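Local coordinates for Alp7A (Bacillus subtilis, PDB 5EC0), which binds adenine nucleotide and, as an actin-like protein of the bacterial cytoskeleton, probably forms filaments that segregate plasmid DNA, at residues Y326-E332 against A361-N365; D218-L222 against Q309-F314; W186-F192 against Y367-L372; K300-E304 against I338-E344. All coordinates share one frame; numbering follows the deposited sequence.

How the contacts relate
The four contacts lie in the half of the actin-like fold built round the five-stranded sheet. Contact 1 is at the ADP site; the other three have centres 14 to 16 Å away, and contacts 3 and 4 touch it. Contact 2 sets helix 292-313 against strand 218-223 and closes before contact 1 opens. Contact 4 uses the same helix further back, where it meets helix 335-346; its segments alternate along the chain with those of contacts 1 and 2. Contact 3 shares helix 364-386 with contact 1 and closes a loop that encloses all the others. Contacts 3 and 4 are the most distant pair, about 28 Å between centres. Shared elements thus tie the nucleotide site to flanking helices.

Contact 1 (Y326-E332 against A361-N365); sequences YFGGVGE and ARLLN. With ADP (adenosine-5'-diphosphate), chain D.
Gly328 N gives a hydrogen bond of 2.9 Å to Ala361 O, reaching it from above the carbonyl plane. Next along the chain, Gly329 N bonds ADP O2A at 2.8 Å, nearly straight (168°). The carboxylate of Glu332 faces Arg362 twice. Its OE2 accepts the backbone N of Arg362 at 3.3 Å, from above the carboxylate plane. Its OE1 accepts a hydrogen bond from a water at 2.9 Å, and that water accepts from Arg362 NE. The charged groups therefore meet through water, with their planes 81° apart. A bend at chi3 (69°) turns the Arg362 guanidinium over the adenine, with NE 3.3 Å from ADP C6; Glu25 holds its far end by a salt bridge. Leu364 CD2 sits over one face of the Phe327 ring, 3.9 Å from its centroid. Asn365 OD1 lies at the ring edge, and its amide bonds Ser181 and Asp212. The glycine-rich turn from strand 322-327 into helix 328-333, with an arginine over the base, forms part of the nucleotide pocket of the actin-like ATPase fold.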
loop_
_atom_site.group_PDB
_atom_site.type_symbol
_atom_site.label_atom_id
_atom_site.label_comp_id
_atom_site.label_asym_id
_atom_site.label_seq_id
_atom_site.Cartn_x
_atom_site.Cartn_y
_atom_site.Cartn_z
ATOM N N TYR A 326 13.889 2.901 -6.570
ATOM C CA TYR A 326 12.776 2.014 -6.931
ATOM C C TYR A 326 12.102 1.425 -5.697
ATOM O O TYR A 326 12.775 0.906 -4.815
ATOM C CB TYR A 326 13.276 0.868 -7.843
ATOM C CG TYR A 326 14.019 1.330 -9.088
ATOM C CD1 TYR A 326 13.336 1.588 -10.270
ATOM C CD2 TYR A 326 15.397 1.507 -9.080
ATOM C CE1 TYR A 326 13.998 2.014 -11.403
ATOM C CE2 TYR A 326 16.073 1.929 -10.217
ATOM C CZ TYR A 326 15.363 2.183 -11.370
ATOM O OH TYR A 326 16.005 2.607 -12.502
ATOM N N PHE A 327 10.777 1.512 -5.623
ATOM C CA PHE A 327 10.039 0.871 -4.528
ATOM C C PHE A 327 8.639 0.408 -4.972
ATOM O O PHE A 327 8.386 0.198 -6.156
ATOM C CB PHE A 327 9.947 1.799 -3.280
ATOM C CG PHE A 327 9.342 3.169 -3.547
ATOM C CD1 PHE A 327 10.083 4.165 -4.166
ATOM C CD2 PHE A 327 8.044 3.463 -3.142
ATOM C CE1 PHE A 327 9.524 5.419 -4.411
ATOM C CE2 PHE A 327 7.486 4.709 -3.362
ATOM C CZ PHE A 327 8.224 5.694 -3.994
ATOM N N GLY A 328 7.723 0.250 -4.020
ATOM C CA GLY A 328 6.487 -0.457 -4.309
ATOM C C GLY A 328 6.707 -1.964 -4.218
ATOM O O GLY A 328 7.857 -2.430 -4.154
ATOM N N GLY A 329 5.609 -2.720 -4.217
ATOM C CA GLY A 329 5.658 -4.169 -4.075
ATOM C C GLY A 329 6.275 -4.860 -5.282
ATOM O O GLY A 329 6.936 -5.892 -5.160
ATOM N N VAL A 330 6.059 -4.298 -6.461
ATOM C CA VAL A 330 6.684 -4.848 -7.657
ATOM C C VAL A 330 8.182 -4.529 -7.666
ATOM O O VAL A 330 8.982 -5.334 -8.139
ATOM C CB VAL A 330 5.988 -4.329 -8.936
ATOM C CG1 VAL A 330 6.745 -4.760 -10.197
ATOM C CG2 VAL A 330 4.554 -4.857 -8.986
ATOM N N GLY A 331 8.566 -3.377 -7.109
ATOM C CA GLY A 331 9.966 -2.974 -7.095
ATOM C C GLY A 331 10.773 -3.974 -6.284
ATOM O O GLY A 331 11.869 -4.379 -6.659
ATOM N N GLU A 332 10.192 -4.370 -5.161
ATOM C CA GLU A 332 10.717 -5.410 -4.281
ATOM C C GLU A 332 10.961 -6.728 -5.023
ATOM O O GLU A 332 12.001 -7.354 -4.874
ATOM C CB GLU A 332 9.734 -5.617 -3.116
ATOM C CG GLU A 332 10.265 -6.462 -1.969
ATOM C CD GLU A 332 9.371 -6.372 -0.730
ATOM O OE1 GLU A 332 8.740 -7.395 -0.399
ATOM O OE2 GLU A 332 9.302 -5.285 -0.091
ATOM N N ALA A 361 10.673 -1.653 0.392
ATOM C CA ALA A 361 10.108 -1.068 -0.813
ATOM C C ALA A 361 8.579 -1.159 -0.819
ATOM O O ALA A 361 7.901 -0.189 -1.146
ATOM C CB ALA A 361 10.688 -1.730 -2.045
ATOM N N ARG A 362 8.027 -2.310 -0.446
ATOM C CA ARG A 362 6.574 -2.434 -0.439
ATOM C C ARG A 362 5.904 -1.501 0.594
ATOM O O ARG A 362 4.787 -1.041 0.388
ATOM C CB ARG A 362 6.148 -3.877 -0.181
ATOM C CG ARG A 362 4.682 -4.110 -0.472
ATOM C CD ARG A 362 4.338 -5.624 -0.577
ATOM N NE ARG A 362 4.432 -6.327 0.706
ATOM C CZ ARG A 362 3.396 -6.525 1.518
ATOM N NH1 ARG A 362 2.197 -6.081 1.170
ATOM N NH2 ARG A 362 3.545 -7.173 2.668
ATOM N N LEU A 363 6.591 -1.211 1.694
ATOM C CA LEU A 363 5.975 -0.447 2.775
ATOM C C LEU A 363 6.412 1.014 2.840
ATOM O O LEU A 363 6.022 1.728 3.767
ATOM C CB LEU A 363 6.262 -1.110 4.117
ATOM C CG LEU A 363 5.722 -2.533 4.326
ATOM C CD1 LEU A 363 5.852 -2.968 5.796
ATOM C CD2 LEU A 363 4.293 -2.658 3.845
ATOM N N LEU A 364 7.192 1.468 1.856
ATOM C CA LEU A 364 7.821 2.797 1.936
ATOM C C LEU A 364 6.801 3.952 2.046
ATOM O O LEU A 364 6.981 4.871 2.861
ATOM C CB LEU A 364 8.742 3.026 0.725
ATOM C CG LEU A 364 9.900 3.998 0.967
ATOM C CD1 LEU A 364 10.869 3.416 2.002
ATOM C CD2 LEU A 364 10.645 4.345 -0.328
ATOM N N ASN A 365 5.746 3.920 1.231
ATOM C CA ASN A 365 4.695 4.945 1.324
ATOM C C ASN A 365 4.106 5.010 2.750
ATOM O O ASN A 365 4.052 6.085 3.370
ATOM C CB ASN A 365 3.576 4.681 0.305
ATOM C CG ASN A 365 3.915 5.183 -1.103
ATOM O OD1 ASN A 365 4.523 6.238 -1.274
ATOM N ND2 ASN A 365 3.529 4.412 -2.113
HETATM P PB ADP D . -0.606 -1.992 -5.915
HETATM O O1B ADP D . -1.102 -1.270 -4.668
HETATM O O2B ADP D . -0.842 -1.281 -7.237
HETATM O O3B ADP D . -0.957 -3.458 -6.016
HETATM P PA ADP D . 1.836 -2.583 -4.475
HETATM O O1A ADP D . 0.914 -2.969 -3.339
HETATM O O2A ADP D . 3.038 -1.694 -4.211
HETATM O O3A ADP D . 1.004 -1.986 -5.733
HETATM O "O5'" ADP D . 2.373 -3.915 -5.173
HETATM C "C5'" ADP D . 1.654 -5.141 -5.138
HETATM C "C4'" ADP D . 2.672 -6.177 -5.568
HETATM O "O4'" ADP D . 3.568 -6.393 -4.482
HETATM C "C3'" ADP D . 2.090 -7.540 -5.889
HETATM O "O3'" ADP D . 1.924 -7.694 -7.298
HETATM C "C2'" ADP D . 3.131 -8.521 -5.387
HETATM O "O2'" ADP D . 3.750 -9.123 -6.523
HETATM C "C1'" ADP D . 4.154 -7.679 -4.634
HETATM N N9 ADP D . 4.513 -8.200 -3.295
HETATM C C8 ADP D . 5.790 -8.308 -2.870
HETATM N N7 ADP D . 5.846 -8.803 -1.614
HETATM C C5 ADP D . 4.581 -9.004 -1.213
HETATM C C6 ADP D . 3.969 -9.517 0.029
HETATM N N6 ADP D . 4.766 -9.895 1.065
HETATM N N1 ADP D . 2.620 -9.580 0.078
HETATM C C2 ADP D . 1.860 -9.203 -0.976
HETATM N N3 ADP D . 2.343 -8.722 -2.149
HETATM C C4 ADP D . 3.692 -8.609 -2.321
HETATM O O HOH W 1 7.128 -7.205 1.994
#

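Contact 2 (D218-L222 against Q309-F314); sequences DDLVL and QAENTF
Leu222 and Phe314 run antiparallel, side by side, with the leucine over one face of the ring. Here helix 292-313 packs on strand 218-223 of the five-stranded sheet, an alpha-on-beta layer of the actin-like fold. The axes of 218-222 and 309-313 come within 9.9 Å, at 40°. Leu222 CB stands almost on the ring normal, 3.8 Å from the Phe314 centroid. Its CG is anti to the backbone N (chi1 -176°), which carries CD2 along the same face to within 4.0 Å of Phe314 CD1. The opposite face of the ring is covered by Thr313 CG2, from the preceding residue, so the phenylalanine is sandwiched between strand and helix end. Leu220 approaches the ring obliquely, with its CB 3.8 Å from Phe314 CE2. Its CD2 touches both CA and CB of Ala310 at 3.7 Å, while CD1 faces Thr313. Val237 of the neighbouring strand 236-239 also touches Phe314 and Thr313. At the other end of the strand Asp218 makes a salt bridge with Lys306, which also bonds Gln309 OE1. Thr313 OG1 turns back to its own helix and donates to Gln309 O at 2.8 Å, from above the carbonyl plane.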
loop_
_atom_site.group_PDB
_atom_site.type_symbol
_atom_site.label_atom_id
_atom_site.label_comp_id
_atom_site.label_asym_id
_atom_site.label_seq_id
_atom_site.Cartn_x
_atom_site.Cartn_y
_atom_site.Cartn_z
ATOM N N ASP A 218 2.419 2.441 -12.304
ATOM C CA ASP A 218 3.791 2.824 -11.994
ATOM C C ASP A 218 3.887 4.346 -11.898
ATOM O O ASP A 218 3.707 5.047 -12.888
ATOM C CB ASP A 218 4.749 2.270 -13.047
ATOM C CG ASP A 218 4.727 0.758 -13.091
ATOM O OD1 ASP A 218 5.121 0.128 -12.087
ATOM O OD2 ASP A 218 4.299 0.194 -14.119
ATOM N N ASP A 219 4.150 4.847 -10.697
ATOM C CA ASP A 219 4.110 6.287 -10.442
ATOM C C ASP A 219 5.500 6.846 -10.159
ATOM O O ASP A 219 6.258 6.293 -9.356
ATOM C CB ASP A 219 3.174 6.595 -9.274
ATOM C CG ASP A 219 1.847 5.852 -9.376
ATOM O OD1 ASP A 219 0.934 6.353 -10.058
ATOM O OD2 ASP A 219 1.725 4.761 -8.781
ATOM N N LEU A 220 5.834 7.945 -10.823
ATOM C CA LEU A 220 7.165 8.514 -10.693
ATOM C C LEU A 220 7.113 9.957 -10.218
ATOM O O LEU A 220 6.276 10.748 -10.675
ATOM C CB LEU A 220 7.914 8.423 -12.025
ATOM C CG LEU A 220 8.086 7.008 -12.595
ATOM C CD1 LEU A 220 7.006 6.695 -13.607
ATOM C CD2 LEU A 220 9.453 6.857 -13.230
ATOM N N VAL A 221 8.005 10.288 -9.289
ATOM C CA VAL A 221 8.120 11.648 -8.774
ATOM C C VAL A 221 9.549 12.173 -8.936
ATOM O O VAL A 221 10.507 11.481 -8.597
ATOM C CB VAL A 221 7.737 11.722 -7.296
ATOM C CG1 VAL A 221 7.460 13.166 -6.906
ATOM C CG2 VAL A 221 6.524 10.857 -7.030
ATOM N N LEU A 222 9.702 13.387 -9.452
ATOM C CA LEU A 222 11.043 13.964 -9.594
ATOM C C LEU A 222 11.362 14.838 -8.375
ATOM O O LEU A 222 10.744 15.885 -8.171
ATOM C CB LEU A 222 11.161 14.755 -10.901
ATOM C CG LEU A 222 12.530 15.351 -11.269
ATOM C CD1 LEU A 222 13.569 14.246 -11.332
ATOM C CD2 LEU A 222 12.466 16.100 -12.608
ATOM N N GLN A 309 11.019 3.175 -19.214
ATOM C CA GLN A 309 9.967 4.134 -18.897
ATOM C C GLN A 309 10.499 5.228 -17.972
ATOM O O GLN A 309 10.301 6.413 -18.224
ATOM C CB GLN A 309 8.770 3.443 -18.236
ATOM C CG GLN A 309 7.711 2.895 -19.183
ATOM C CD GLN A 309 6.562 2.203 -18.433
ATOM O OE1 GLN A 309 6.503 2.213 -17.191
ATOM N NE2 GLN A 309 5.646 1.601 -19.187
ATOM N N ALA A 310 11.179 4.819 -16.904
ATOM C CA ALA A 310 11.682 5.750 -15.903
ATOM C C ALA A 310 12.705 6.691 -16.509
ATOM O O ALA A 310 12.694 7.899 -16.253
ATOM C CB ALA A 310 12.291 4.997 -14.733
ATOM N N GLU A 311 13.593 6.122 -17.315
ATOM C CA GLU A 311 14.608 6.890 -18.015
ATOM C C GLU A 311 13.957 7.953 -18.906
ATOM O O GLU A 311 14.434 9.084 -18.986
ATOM C CB GLU A 311 15.500 5.954 -18.844
ATOM C CG GLU A 311 16.686 6.639 -19.531
ATOM C CD GLU A 311 17.585 5.656 -20.265
ATOM O OE1 GLU A 311 17.662 4.485 -19.830
ATOM O OE2 GLU A 311 18.215 6.051 -21.271
ATOM N N ASN A 312 12.855 7.590 -19.558
ATOM C CA ASN A 312 12.221 8.475 -20.543
ATOM C C ASN A 312 11.158 9.401 -19.966
ATOM O O ASN A 312 10.688 10.315 -20.641
ATOM C CB ASN A 312 11.590 7.650 -21.663
ATOM C CG ASN A 312 12.613 6.906 -22.485
ATOM O OD1 ASN A 312 13.737 7.378 -22.673
ATOM N ND2 ASN A 312 12.230 5.735 -22.989
ATOM N N THR A 313 10.769 9.150 -18.723
ATOM C CA THR A 313 9.701 9.911 -18.095
ATOM C C THR A 313 10.179 11.312 -17.779
ATOM O O THR A 313 9.482 12.289 -18.021
ATOM C CB THR A 313 9.210 9.231 -16.807
ATOM O OG1 THR A 313 8.394 8.106 -17.151
ATOM C CG2 THR A 313 8.394 10.198 -15.963
ATOM N N PHE A 314 11.375 11.397 -17.219
ATOM C CA PHE A 314 11.973 12.681 -16.904
ATOM C C PHE A 314 13.298 12.740 -17.654
ATOM O O PHE A 314 14.302 12.167 -17.211
ATOM C CB PHE A 314 12.167 12.861 -15.389
ATOM C CG PHE A 314 10.882 12.832 -14.594
ATOM C CD1 PHE A 314 9.929 13.832 -14.748
ATOM C CD2 PHE A 314 10.635 11.812 -13.680
ATOM C CE1 PHE A 314 8.744 13.805 -14.018
ATOM C CE2 PHE A 314 9.451 11.775 -12.939
ATOM C CZ PHE A 314 8.508 12.769 -13.107
#

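Contact 3 (W186-F192 against Y367-L372); sequences WAIKKNF and YGLEVL
Trp186 packs on Gly368, Val371 and Leu372. Its CB lies 3.9 Å from both Val371 CG1 and Gly368 O. Further out, CD1 touches both methyls of Leu372. Leu372 CD2 stands over the face of the five-membered ring, 3.8 Å from its centroid and only 4° off the normal. Trp186 NE1 and CE2 are each 4.0 Å from this methyl. Lys189 CD lies on the opposite face of the indole, toward its six-membered ring. With an alanine here, Leu372 CD2 would probably lose the ring it rests on and a gap would open between the helices. The contact joins the short helix 185-189 and the turn after it to the C-terminal helix of this actin-like fold. At Gly368 the backbones come close, its CA 4.4 Å from Ala187 CA. Ala187 CB meets Tyr367 CB at 3.6 Å. Val371 CG2 faces the carbonyl oxygens of Trp186 and Lys190. In the turn, Phe192 makes a T-shaped pair with Tyr367: the planes stand at 88°, and Phe192 CZ points onto the tyrosine face, 3.8 Å from Tyr367 CG. Glu370 CG covers one face of the Phe192 ring. The Glu370 carboxylate goes on to salt bridges with Arg374 and Arg5, and to Asn7 through OE1.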
loop_
_atom_site.group_PDB
_atom_site.type_symbol
_atom_site.label_atom_id
_atom_site.label_comp_id
_atom_site.label_asym_id
_atom_site.label_seq_id
_atom_site.Cartn_x
_atom_site.Cartn_y
_atom_site.Cartn_z
ATOM N N TRP A 186 9.793 10.646 2.868
ATOM C CA TRP A 186 10.032 10.869 4.289
ATOM C C TRP A 186 10.581 9.616 4.970
ATOM O O TRP A 186 11.298 9.723 5.969
ATOM C CB TRP A 186 8.764 11.373 4.985
ATOM C CG TRP A 186 8.527 12.795 4.607
ATOM C CD1 TRP A 186 7.587 13.271 3.731
ATOM C CD2 TRP A 186 9.299 13.943 5.027
ATOM N NE1 TRP A 186 7.708 14.631 3.602
ATOM C CE2 TRP A 186 8.743 15.068 4.389
ATOM C CE3 TRP A 186 10.390 14.110 5.897
ATOM C CZ2 TRP A 186 9.241 16.370 4.594
ATOM C CZ3 TRP A 186 10.885 15.401 6.105
ATOM C CH2 TRP A 186 10.309 16.517 5.453
ATOM N N ALA A 187 10.294 8.439 4.411
ATOM C CA ALA A 187 10.825 7.198 4.978
ATOM C C ALA A 187 12.307 7.031 4.628
ATOM O O ALA A 187 13.020 6.296 5.288
ATOM C CB ALA A 187 10.013 5.978 4.495
ATOM N N ILE A 188 12.759 7.734 3.593
ATOM C CA ILE A 188 14.182 7.793 3.247
ATOM C C ILE A 188 14.919 8.914 4.027
ATOM O O ILE A 188 16.080 8.766 4.437
ATOM C CB ILE A 188 14.368 8.032 1.722
ATOM C CG1 ILE A 188 13.590 6.988 0.892
ATOM C CG2 ILE A 188 15.864 8.112 1.350
ATOM C CD1 ILE A 188 14.009 5.523 1.155
ATOM N N LYS A 189 14.240 10.038 4.224
ATOM C CA LYS A 189 14.864 11.208 4.837
ATOM C C LYS A 189 15.077 11.021 6.336
ATOM O O LYS A 189 16.132 11.373 6.873
ATOM C CB LYS A 189 14.018 12.460 4.591
ATOM C CG LYS A 189 13.795 12.798 3.102
ATOM C CD LYS A 189 12.759 13.919 2.920
ATOM C CE LYS A 189 13.257 15.266 3.437
ATOM N NZ LYS A 189 14.439 15.785 2.654
ATOM N N LYS A 190 14.065 10.468 6.994
ATOM C CA LYS A 190 14.035 10.327 8.449
ATOM C C LYS A 190 13.715 8.901 8.903
ATOM O O LYS A 190 13.053 8.150 8.176
ATOM C CB LYS A 190 12.980 11.271 9.034
ATOM C CG LYS A 190 13.129 12.731 8.640
ATOM C CD LYS A 190 14.143 13.418 9.507
ATOM C CE LYS A 190 13.718 14.844 9.850
ATOM N NZ LYS A 190 14.637 15.401 10.875
ATOM N N ASN A 191 14.157 8.540 10.106
ATOM C CA ASN A 191 13.644 7.341 10.764
ATOM C C ASN A 191 12.452 7.717 11.663
ATOM O O ASN A 191 12.073 8.883 11.745
ATOM C CB ASN A 191 14.748 6.633 11.557
ATOM C CG ASN A 191 15.325 7.494 12.676
ATOM O OD1 ASN A 191 14.747 8.496 13.081
ATOM N ND2 ASN A 191 16.475 7.091 13.181
ATOM N N PHE A 192 11.856 6.747 12.334
ATOM C CA PHE A 192 10.661 7.039 13.132
ATOM C C PHE A 192 10.955 7.915 14.366
ATOM O O PHE A 192 10.039 8.445 14.988
ATOM C CB PHE A 192 9.985 5.735 13.567
ATOM C CG PHE A 192 9.508 4.884 12.413
ATOM C CD1 PHE A 192 9.127 5.474 11.210
ATOM C CD2 PHE A 192 9.438 3.500 12.532
ATOM C CE1 PHE A 192 8.698 4.705 10.141
ATOM C CE2 PHE A 192 9.006 2.718 11.475
ATOM C CZ PHE A 192 8.628 3.326 10.264
ATOM N N TYR A 367 5.383 3.943 5.505
ATOM C CA TYR A 367 6.437 4.353 6.411
ATOM C C TYR A 367 6.646 5.860 6.361
ATOM O O TYR A 367 6.960 6.486 7.373
ATOM C CB TYR A 367 7.740 3.618 6.072
ATOM C CG TYR A 367 7.821 2.237 6.680
ATOM C CD1 TYR A 367 6.724 1.681 7.330
ATOM C CD2 TYR A 367 9.003 1.499 6.636
ATOM C CE1 TYR A 367 6.793 0.422 7.903
ATOM C CE2 TYR A 367 9.087 0.247 7.221
ATOM C CZ TYR A 367 7.979 -0.287 7.848
ATOM O OH TYR A 367 8.053 -1.532 8.424
ATOM N N GLY A 368 6.455 6.427 5.177
ATOM C CA GLY A 368 6.511 7.862 4.994
ATOM C C GLY A 368 5.384 8.525 5.758
ATOM O O GLY A 368 5.586 9.548 6.403
ATOM N N LEU A 369 4.190 7.936 5.701
ATOM C CA LEU A 369 3.098 8.424 6.532
ATOM C C LEU A 369 3.473 8.313 8.007
ATOM O O LEU A 369 3.218 9.227 8.787
ATOM C CB LEU A 369 1.805 7.654 6.277
ATOM C CG LEU A 369 1.078 7.861 4.949
ATOM C CD1 LEU A 369 -0.295 7.166 4.940
ATOM C CD2 LEU A 369 0.949 9.367 4.593
ATOM N N GLU A 370 4.057 7.184 8.396
ATOM C CA GLU A 370 4.380 6.976 9.801
ATOM C C GLU A 370 5.320 8.093 10.320
ATOM O O GLU A 370 5.082 8.682 11.375
ATOM C CB GLU A 370 4.998 5.587 10.004
ATOM C CG GLU A 370 5.381 5.266 11.452
ATOM C CD GLU A 370 4.182 5.155 12.403
ATOM O OE1 GLU A 370 3.047 4.945 11.926
ATOM O OE2 GLU A 370 4.382 5.278 13.633
ATOM N N VAL A 371 6.364 8.390 9.555
ATOM C CA VAL A 371 7.288 9.475 9.874
ATOM C C VAL A 371 6.546 10.804 10.027
ATOM O O VAL A 371 6.787 11.554 10.976
ATOM C CB VAL A 371 8.381 9.630 8.774
ATOM C CG1 VAL A 371 9.072 11.026 8.847
ATOM C CG2 VAL A 371 9.407 8.511 8.840
ATOM N N LEU A 372 5.641 11.106 9.095
ATOM C CA LEU A 372 4.904 12.362 9.194
ATOM C C LEU A 372 4.013 12.381 10.438
ATOM O O LEU A 372 3.836 13.420 11.057
ATOM C CB LEU A 372 4.085 12.614 7.933
ATOM C CG LEU A 372 4.957 13.038 6.742
ATOM C CD1 LEU A 372 4.110 13.375 5.519
ATOM C CD2 LEU A 372 5.887 14.229 7.126
#

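Contact 4 (K300-E304 against I338-E344); sequences KEYTE and ISVVTEE
The carboxylate of Glu344 receives Lys300 NZ on the syn side of OE2, 25° out of its plane, in a salt bridge of 2.9 Å. The carboxylate of Glu304 crosses nearby, its plane turned 30° from that of Glu344, with OE2 3.8 Å from Glu344 OE1. These like charges would repel, and the lysine probably offsets this. The contact is a helix-helix packing of 292-313 on 335-346, on the outer side of the actin-like domain; segments 300-304 and 338-344 cross at -56°. The Lys300 chain is fully extended: CG lies on Val341 CG2 at 3.7 Å and CE passes Val340 CG1. Replacing Lys300 with an alanine is likely to leave the Glu344 carboxylate without its counter-charge, facing Glu304, and to uncover part of Val341. Val341 points into the interface, where its CG2 also meets Glu304 CG. Deeper in, Thr303 bonds Leu299 O of its own helix through OG1. That leaves its methyl, CG2, to pack on Ile338 CG1 at 3.6 Å.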
loop_
_atom_site.group_PDB
_atom_site.type_symbol
_atom_site.label_atom_id
_atom_site.label_comp_id
_atom_site.label_asym_id
_atom_site.label_seq_id
_atom_site.Cartn_x
_atom_site.Cartn_y
_atom_site.Cartn_z
ATOM N N LYS A 300 12.581 -10.121 -16.188
ATOM C CA LYS A 300 13.639 -9.293 -16.754
ATOM C C LYS A 300 13.079 -8.474 -17.906
ATOM O O LYS A 300 13.383 -7.285 -18.021
ATOM C CB LYS A 300 14.824 -10.134 -17.222
ATOM C CG LYS A 300 16.102 -9.314 -17.447
ATOM C CD LYS A 300 17.169 -10.129 -18.161
ATOM C CE LYS A 300 18.340 -9.263 -18.603
ATOM N NZ LYS A 300 19.282 -10.072 -19.420
ATOM N N GLU A 301 12.257 -9.112 -18.745
ATOM C CA GLU A 301 11.521 -8.413 -19.811
ATOM C C GLU A 301 10.770 -7.203 -19.271
ATOM O O GLU A 301 10.933 -6.086 -19.772
ATOM C CB GLU A 301 10.504 -9.332 -20.504
ATOM C CG GLU A 301 11.070 -10.504 -21.277
ATOM C CD GLU A 301 9.977 -11.450 -21.749
ATOM O OE1 GLU A 301 8.824 -10.987 -21.922
ATOM O OE2 GLU A 301 10.266 -12.654 -21.917
ATOM N N TYR A 302 9.937 -7.447 -18.260
ATOM C CA TYR A 302 9.132 -6.402 -17.652
ATOM C C TYR A 302 10.016 -5.282 -17.099
ATOM O O TYR A 302 9.749 -4.105 -17.316
ATOM C CB TYR A 302 8.237 -6.981 -16.538
ATOM C CG TYR A 302 7.300 -5.951 -15.944
ATOM C CD1 TYR A 302 6.148 -5.557 -16.626
ATOM C CD2 TYR A 302 7.577 -5.355 -14.711
ATOM C CE1 TYR A 302 5.285 -4.595 -16.090
ATOM C CE2 TYR A 302 6.728 -4.395 -14.170
ATOM C CZ TYR A 302 5.583 -4.017 -14.870
ATOM O OH TYR A 302 4.732 -3.069 -14.359
ATOM N N THR A 303 11.078 -5.660 -16.400
ATOM C CA THR A 303 12.003 -4.696 -15.808
ATOM C C THR A 303 12.644 -3.807 -16.884
ATOM O O THR A 303 12.810 -2.597 -16.694
ATOM C CB THR A 303 13.090 -5.427 -14.983
ATOM O OG1 THR A 303 12.462 -6.169 -13.929
ATOM C CG2 THR A 303 14.085 -4.446 -14.372
ATOM N N GLU A 304 12.982 -4.401 -18.025
ATOM C CA GLU A 304 13.551 -3.641 -19.130
ATOM C C GLU A 304 12.561 -2.563 -19.591
ATOM O O GLU A 304 12.946 -1.428 -19.860
ATOM C CB GLU A 304 13.963 -4.580 -20.278
ATOM C CG GLU A 304 15.475 -4.882 -20.257
ATOM C CD GLU A 304 15.863 -6.178 -20.946
ATOM O OE1 GLU A 304 14.965 -6.954 -21.325
ATOM O OE2 GLU A 304 17.078 -6.425 -21.109
ATOM N N ILE A 338 16.400 -5.573 -11.637
ATOM C CA ILE A 338 16.794 -4.193 -11.786
ATOM C C ILE A 338 18.316 -4.095 -11.752
ATOM O O ILE A 338 18.924 -3.368 -12.545
ATOM C CB ILE A 338 16.156 -3.337 -10.702
ATOM C CG1 ILE A 338 14.653 -3.233 -10.980
ATOM C CG2 ILE A 338 16.816 -1.968 -10.637
ATOM C CD1 ILE A 338 13.815 -2.739 -9.801
ATOM N N SER A 339 18.932 -4.855 -10.861
ATOM C CA SER A 339 20.385 -4.854 -10.766
ATOM C C SER A 339 21.023 -5.385 -12.053
ATOM O O SER A 339 21.978 -4.809 -12.547
ATOM C CB SER A 339 20.838 -5.676 -9.566
ATOM O OG SER A 339 22.243 -5.815 -9.571
ATOM N N VAL A 340 20.463 -6.456 -12.613
ATOM C CA VAL A 340 20.979 -7.054 -13.838
ATOM C C VAL A 340 20.795 -6.131 -15.044
ATOM O O VAL A 340 21.728 -5.898 -15.822
ATOM C CB VAL A 340 20.280 -8.404 -14.154
ATOM C CG1 VAL A 340 20.792 -8.973 -15.485
ATOM C CG2 VAL A 340 20.485 -9.407 -13.019
ATOM N N VAL A 341 19.578 -5.617 -15.198
ATOM C CA VAL A 341 19.250 -4.801 -16.353
ATOM C C VAL A 341 20.027 -3.481 -16.350
ATOM O O VAL A 341 20.547 -3.069 -17.394
ATOM C CB VAL A 341 17.725 -4.515 -16.435
ATOM C CG1 VAL A 341 17.446 -3.285 -17.291
ATOM C CG2 VAL A 341 16.969 -5.749 -16.977
ATOM N N THR A 342 20.130 -2.826 -15.193
ATOM C CA THR A 342 20.802 -1.530 -15.161
ATOM C C THR A 342 22.304 -1.704 -15.397
ATOM O O THR A 342 22.955 -0.844 -15.998
ATOM C CB THR A 342 20.536 -0.761 -13.837
ATOM O OG1 THR A 342 20.870 -1.574 -12.709
ATOM C CG2 THR A 342 19.075 -0.385 -13.755
ATOM N N GLU A 343 22.845 -2.838 -14.969
ATOM C CA GLU A 343 24.246 -3.114 -15.213
ATOM C C GLU A 343 24.512 -3.338 -16.696
ATOM O O GLU A 343 25.533 -2.887 -17.209
ATOM C CB GLU A 343 24.717 -4.320 -14.416
ATOM C CG GLU A 343 26.221 -4.498 -14.524
ATOM C CD GLU A 343 26.714 -5.759 -13.869
ATOM O OE1 GLU A 343 26.598 -5.866 -12.631
ATOM O OE2 GLU A 343 27.230 -6.637 -14.594
ATOM N N GLU A 344 23.598 -4.025 -17.383
ATOM C CA GLU A 344 23.747 -4.266 -18.830
ATOM C C GLU A 344 23.642 -2.971 -19.619
ATOM O O GLU A 344 24.273 -2.804 -20.655
ATOM C CB GLU A 344 22.683 -5.242 -19.353
ATOM C CG GLU A 344 22.856 -6.699 -18.960
ATOM C CD GLU A 344 21.721 -7.574 -19.491
ATOM O OE1 GLU A 344 20.650 -7.019 -19.830
ATOM O OE2 GLU A 344 21.900 -8.807 -19.583
#